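Local coordinates for protein endoglucanase (Ruminococcus champanellensis, PDB 6WQP) that probably hydrolyses beta-1,4-glucosidic linkages of cellulose, as a glycoside hydrolase family 5 endoglucanase, at residues 78-83 / 119-124. Residues are numbered along the deposited sequence; the frame is centred on the assembly and turned at random.
Sequences VSWIDH and HHENDW. With NA (sodium ion), chain F.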
ATOM      1  N   VAL A  78       6.658  -3.239  -2.835  1.00 11.12           N
ATOM      2  CA  VAL A  78       7.724  -3.931  -3.553  1.00  9.15           C
ATOM      3  C   VAL A  78       7.421  -3.898  -5.036  1.00 17.37           C
ATOM      4  O   VAL A  78       6.376  -4.398  -5.471  1.00 13.96           O
ATOM      5  CB  VAL A  78       7.894  -5.382  -3.075  1.00 11.92           C
ATOM      6  CG1 VAL A  78       8.934  -6.098  -3.946  1.00 11.49           C
ATOM      7  CG2 VAL A  78       8.298  -5.441  -1.635  1.00 10.40           C
ATOM      8  N   SER A  79       8.346  -3.350  -5.815  1.00 13.21           N
ATOM      9  CA  SER A  79       8.288  -3.440  -7.265  1.00  9.85           C
ATOM     10  C   SER A  79       9.128  -4.629  -7.713  1.00 15.52           C
ATOM     11  O   SER A  79      10.319  -4.703  -7.403  1.00 15.46           O
ATOM     12  CB  SER A  79       8.752  -2.144  -7.919  1.00 11.42           C
ATOM     13  OG  SER A  79       7.847  -1.092  -7.610  1.00 12.84           O
ATOM     14  N   TRP A  80       8.495  -5.568  -8.411  1.00 12.69           N
ATOM     15  CA  TRP A  80       9.134  -6.809  -8.826  1.00 12.90           C
ATOM     16  C   TRP A  80       9.594  -6.790 -10.282  1.00 15.69           C
ATOM     17  O   TRP A  80      10.388  -7.648 -10.669  1.00 16.48           O
ATOM     18  CB  TRP A  80       8.172  -7.992  -8.618  1.00 13.44           C
ATOM     19  CG  TRP A  80       7.669  -8.106  -7.199  1.00 10.80           C
ATOM     20  CD1 TRP A  80       6.629  -7.421  -6.640  1.00 11.89           C
ATOM     21  CD2 TRP A  80       8.187  -8.960  -6.172  1.00 11.11           C
ATOM     22  NE1 TRP A  80       6.480  -7.781  -5.325  1.00 15.23           N
ATOM     23  CE2 TRP A  80       7.418  -8.730  -5.015  1.00 14.35           C
ATOM     24  CE3 TRP A  80       9.229  -9.887  -6.114  1.00 11.72           C
ATOM     25  CZ2 TRP A  80       7.655  -9.388  -3.816  1.00 16.63           C
ATOM     26  CZ3 TRP A  80       9.458 -10.553  -4.926  1.00 11.88           C
ATOM     27  CH2 TRP A  80       8.680 -10.295  -3.786  1.00 14.59           C
ATOM     28  N   ILE A  81       9.148  -5.813 -11.080  1.00 14.92           N
ATOM     29  CA  ILE A  81       9.319  -5.884 -12.529  1.00 18.65           C
ATOM     30  C   ILE A  81      10.792  -6.000 -12.916  1.00 15.86           C
ATOM     31  O   ILE A  81      11.154  -6.786 -13.797  1.00 18.04           O
ATOM     32  CB  ILE A  81       8.658  -4.672 -13.203  1.00 21.05           C
ATOM     33  CG1 ILE A  81       8.908  -4.713 -14.711  1.00 20.06           C
ATOM     34  CG2 ILE A  81       9.187  -3.367 -12.610  1.00 18.84           C
ATOM     35  CD1 ILE A  81       8.043  -3.753 -15.487  1.00 22.07           C
ATOM     36  N   ASP A  82      11.664  -5.201 -12.288  1.00 14.75           N
ATOM     37  CA  ASP A  82      13.081  -5.223 -12.658  1.00 17.54           C
ATOM     38  C   ASP A  82      13.794  -6.480 -12.182  1.00 14.23           C
ATOM     39  O   ASP A  82      14.968  -6.676 -12.535  1.00 20.05           O
ATOM     40  CB  ASP A  82      13.790  -3.982 -12.102  1.00 21.50           C
ATOM     41  CG  ASP A  82      13.262  -2.690 -12.696  1.00 22.74           C
ATOM     42  OD1 ASP A  82      12.999  -2.644 -13.911  1.00 16.90           O
ATOM     43  OD2 ASP A  82      13.114  -1.713 -11.931  1.00 22.57           O
ATOM     44  N   HIS A  83      13.107  -7.336 -11.427  1.00 13.47           N
ATOM     45  CA  HIS A  83      13.645  -8.570 -10.856  1.00 16.31           C
ATOM     46  C   HIS A  83      12.907  -9.804 -11.361  1.00 17.24           C
ATOM     47  O   HIS A  83      13.093 -10.906 -10.814  1.00 16.35           O
ATOM     48  CB  HIS A  83      13.572  -8.485  -9.328  1.00 15.00           C
ATOM     49  CG  HIS A  83      14.009  -7.159  -8.789  1.00 18.16           C
ATOM     50  ND1 HIS A  83      15.337  -6.826  -8.630  1.00 18.99           N
ATOM     51  CD2 HIS A  83      13.302  -6.081  -8.384  1.00 15.31           C
ATOM     52  CE1 HIS A  83      15.429  -5.604  -8.139  1.00 16.55           C
ATOM     53  NE2 HIS A  83      14.208  -5.128  -7.984  1.00 18.41           N
ATOM     54  N   HIS A 119       3.998  -3.565  -6.654  1.00 12.76           N
ATOM     55  CA  HIS A 119       3.845  -2.115  -6.638  1.00 12.85           C
ATOM     56  C   HIS A 119       3.920  -1.578  -8.055  1.00 15.77           C
ATOM     57  O   HIS A 119       2.905  -1.582  -8.768  1.00 16.07           O
ATOM     58  CB  HIS A 119       4.860  -1.488  -5.670  1.00 14.93           C
ATOM     59  CG  HIS A 119       4.429  -0.165  -5.108  1.00 13.38           C
ATOM     60  ND1 HIS A 119       3.469  -0.042  -4.127  1.00 14.37           N
ATOM     61  CD2 HIS A 119       4.832   1.096  -5.394  1.00 13.63           C
ATOM     62  CE1 HIS A 119       3.303   1.234  -3.827  1.00 12.28           C
ATOM     63  NE2 HIS A 119       4.113   1.946  -4.587  1.00 12.59           N
ATOM     64  N   HIS A 120       5.063  -1.061  -8.514  1.00 12.94           N
ATOM     65  CA  HIS A 120       5.080  -0.340  -9.792  1.00 13.86           C
ATOM     66  C   HIS A 120       5.238  -1.312 -10.962  1.00 12.99           C
ATOM     67  O   HIS A 120       6.287  -1.408 -11.612  1.00 13.80           O
ATOM     68  CB  HIS A 120       6.181   0.712  -9.827  1.00 14.29           C
ATOM     69  CG  HIS A 120       5.960   1.847  -8.878  1.00 14.26           C
ATOM     70  ND1 HIS A 120       4.746   2.496  -8.764  1.00 14.44           N
ATOM     71  CD2 HIS A 120       6.796   2.450  -8.000  1.00 15.26           C
ATOM     72  CE1 HIS A 120       4.847   3.444  -7.847  1.00 19.27           C
ATOM     73  NE2 HIS A 120       6.079   3.436  -7.368  1.00 15.95           N
ATOM     74  N   GLU A 121       4.139  -2.011 -11.261  1.00 12.81           N
ATOM     75  CA  GLU A 121       4.130  -3.040 -12.286  1.00 15.36           C
ATOM     76  C   GLU A 121       3.437  -2.584 -13.564  1.00 14.52           C
ATOM     77  O   GLU A 121       3.163  -3.412 -14.435  1.00 16.25           O
ATOM     78  CB  GLU A 121       3.453  -4.301 -11.739  1.00 15.56           C
ATOM     79  CG  GLU A 121       4.123  -4.857 -10.471  1.00 17.25           C
ATOM     80  CD  GLU A 121       5.567  -5.256 -10.700  1.00 20.48           C
ATOM     81  OE1 GLU A 121       5.815  -6.138 -11.535  1.00 14.83           O
ATOM     82  OE2 GLU A 121       6.470  -4.676 -10.052  1.00 19.10           O
ATOM     83  N   ASN A 122       3.190  -1.276 -13.712  1.00 17.89           N
ATOM     84  CA  ASN A 122       2.267  -0.779 -14.734  1.00 15.81           C
ATOM     85  C   ASN A 122       2.761  -1.012 -16.150  1.00 20.63           C
ATOM     86  O   ASN A 122       1.955  -0.952 -17.086  1.00 21.98           O
ATOM     87  CB  ASN A 122       2.022   0.714 -14.530  1.00 27.51           C
ATOM     88  CG  ASN A 122       1.543   1.036 -13.139  1.00 35.71           C
ATOM     89  OD1 ASN A 122       2.244   1.717 -12.387  1.00 57.68           O
ATOM     90  ND2 ASN A 122       0.358   0.584 -12.790  1.00 22.16           N
ATOM     91  N   ASP A 123       4.060  -1.244 -16.338  1.00 20.41           N
ATOM     92  CA  ASP A 123       4.564  -1.491 -17.685  1.00 23.44           C
ATOM     93  C   ASP A 123       3.882  -2.686 -18.320  1.00 23.93           C
ATOM     94  O   ASP A 123       3.718  -2.733 -19.545  1.00 24.80           O
ATOM     95  CB  ASP A 123       6.070  -1.725 -17.652  1.00 25.60           C
ATOM     96  CG  ASP A 123       6.850  -0.446 -17.557  1.00 41.09           C
ATOM     97  OD1 ASP A 123       6.229   0.615 -17.346  1.00 42.24           O
ATOM     98  OD2 ASP A 123       8.087  -0.501 -17.706  1.00 45.31           O
ATOM     99  N   TRP A 124       3.507  -3.670 -17.511  1.00 17.35           N
ATOM    100  CA  TRP A 124       2.825  -4.855 -18.011  1.00 17.01           C
ATOM    101  C   TRP A 124       1.424  -5.036 -17.468  1.00 17.62           C
ATOM    102  O   TRP A 124       0.613  -5.699 -18.127  1.00 17.16           O
ATOM    103  CB  TRP A 124       3.627  -6.117 -17.681  1.00 16.84           C
ATOM    104  CG  TRP A 124       3.826  -6.381 -16.211  1.00 18.61           C
ATOM    105  CD1 TRP A 124       4.875  -5.975 -15.446  1.00 17.75           C
ATOM    106  CD2 TRP A 124       2.966  -7.135 -15.340  1.00 16.04           C
ATOM    107  NE1 TRP A 124       4.729  -6.422 -14.154  1.00 15.20           N
ATOM    108  CE2 TRP A 124       3.559  -7.130 -14.062  1.00 19.62           C
ATOM    109  CE3 TRP A 124       1.745  -7.801 -15.515  1.00 15.11           C
ATOM    110  CZ2 TRP A 124       2.986  -7.778 -12.968  1.00 14.52           C
ATOM    111  CZ3 TRP A 124       1.176  -8.445 -14.425  1.00 12.19           C
ATOM    112  CH2 TRP A 124       1.800  -8.425 -13.168  1.00 13.01           C
TER
HETATM  113 NA    NA F 404      11.909  -7.782 -15.932  1.00 28.48          NA
HETATM  114  O   HOH W   1      14.385  -7.512 -15.237  1.00 31.74           O
HETATM  115  O   HOH W   2      12.425  -9.277 -18.001  1.00 26.28           O
HETATM  116  O   HOH W   3      12.441  -5.970 -17.173  1.00 25.06           O
HETATM  117  O   HOH W   4       9.770  -8.160 -16.545  1.00 18.99           O
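E121 reaches across to the backbone of W80 and I81 with a carboxylate that is gripped at both oxygens. From CB the chain runs to CG, set anti to the carbonyl carbon, and then bends (chi2 -61°), which swings E121 CD to 3.6 Å from I81 N. At the tip, E121 OE2 accepts W80 N at 2.8 Å, the donor standing 37° out of the carboxylate plane, and a weak bond from I81 N. E121 OE1 takes W124 NE1 at 2.8 Å on its anti side but tilted out of the carboxylate plane, with the oxygen only 6° out of the indole plane; bonds from both segments thus hold the carboxylate's rotation. I81 slides past in the opposite direction: its CG2 meets H120 O, while I81 CD1 touches D123 CB at 3.6 Å and the edge of the W124 ring at CD1. One step earlier in each segment, relative to W80 and E121, H120 N donates to S79 OG (2.9 Å), a hydroxyl also bonded to D34 O. The I81 carbonyl oxygen and T84 O, with four waters, bind a sodium ion. The contact joins the loops following strands 73-76 and 113-117, adjacent in the TIM barrel, with W80 packed on helices 94-108 and 129-149 and W124 against the latter.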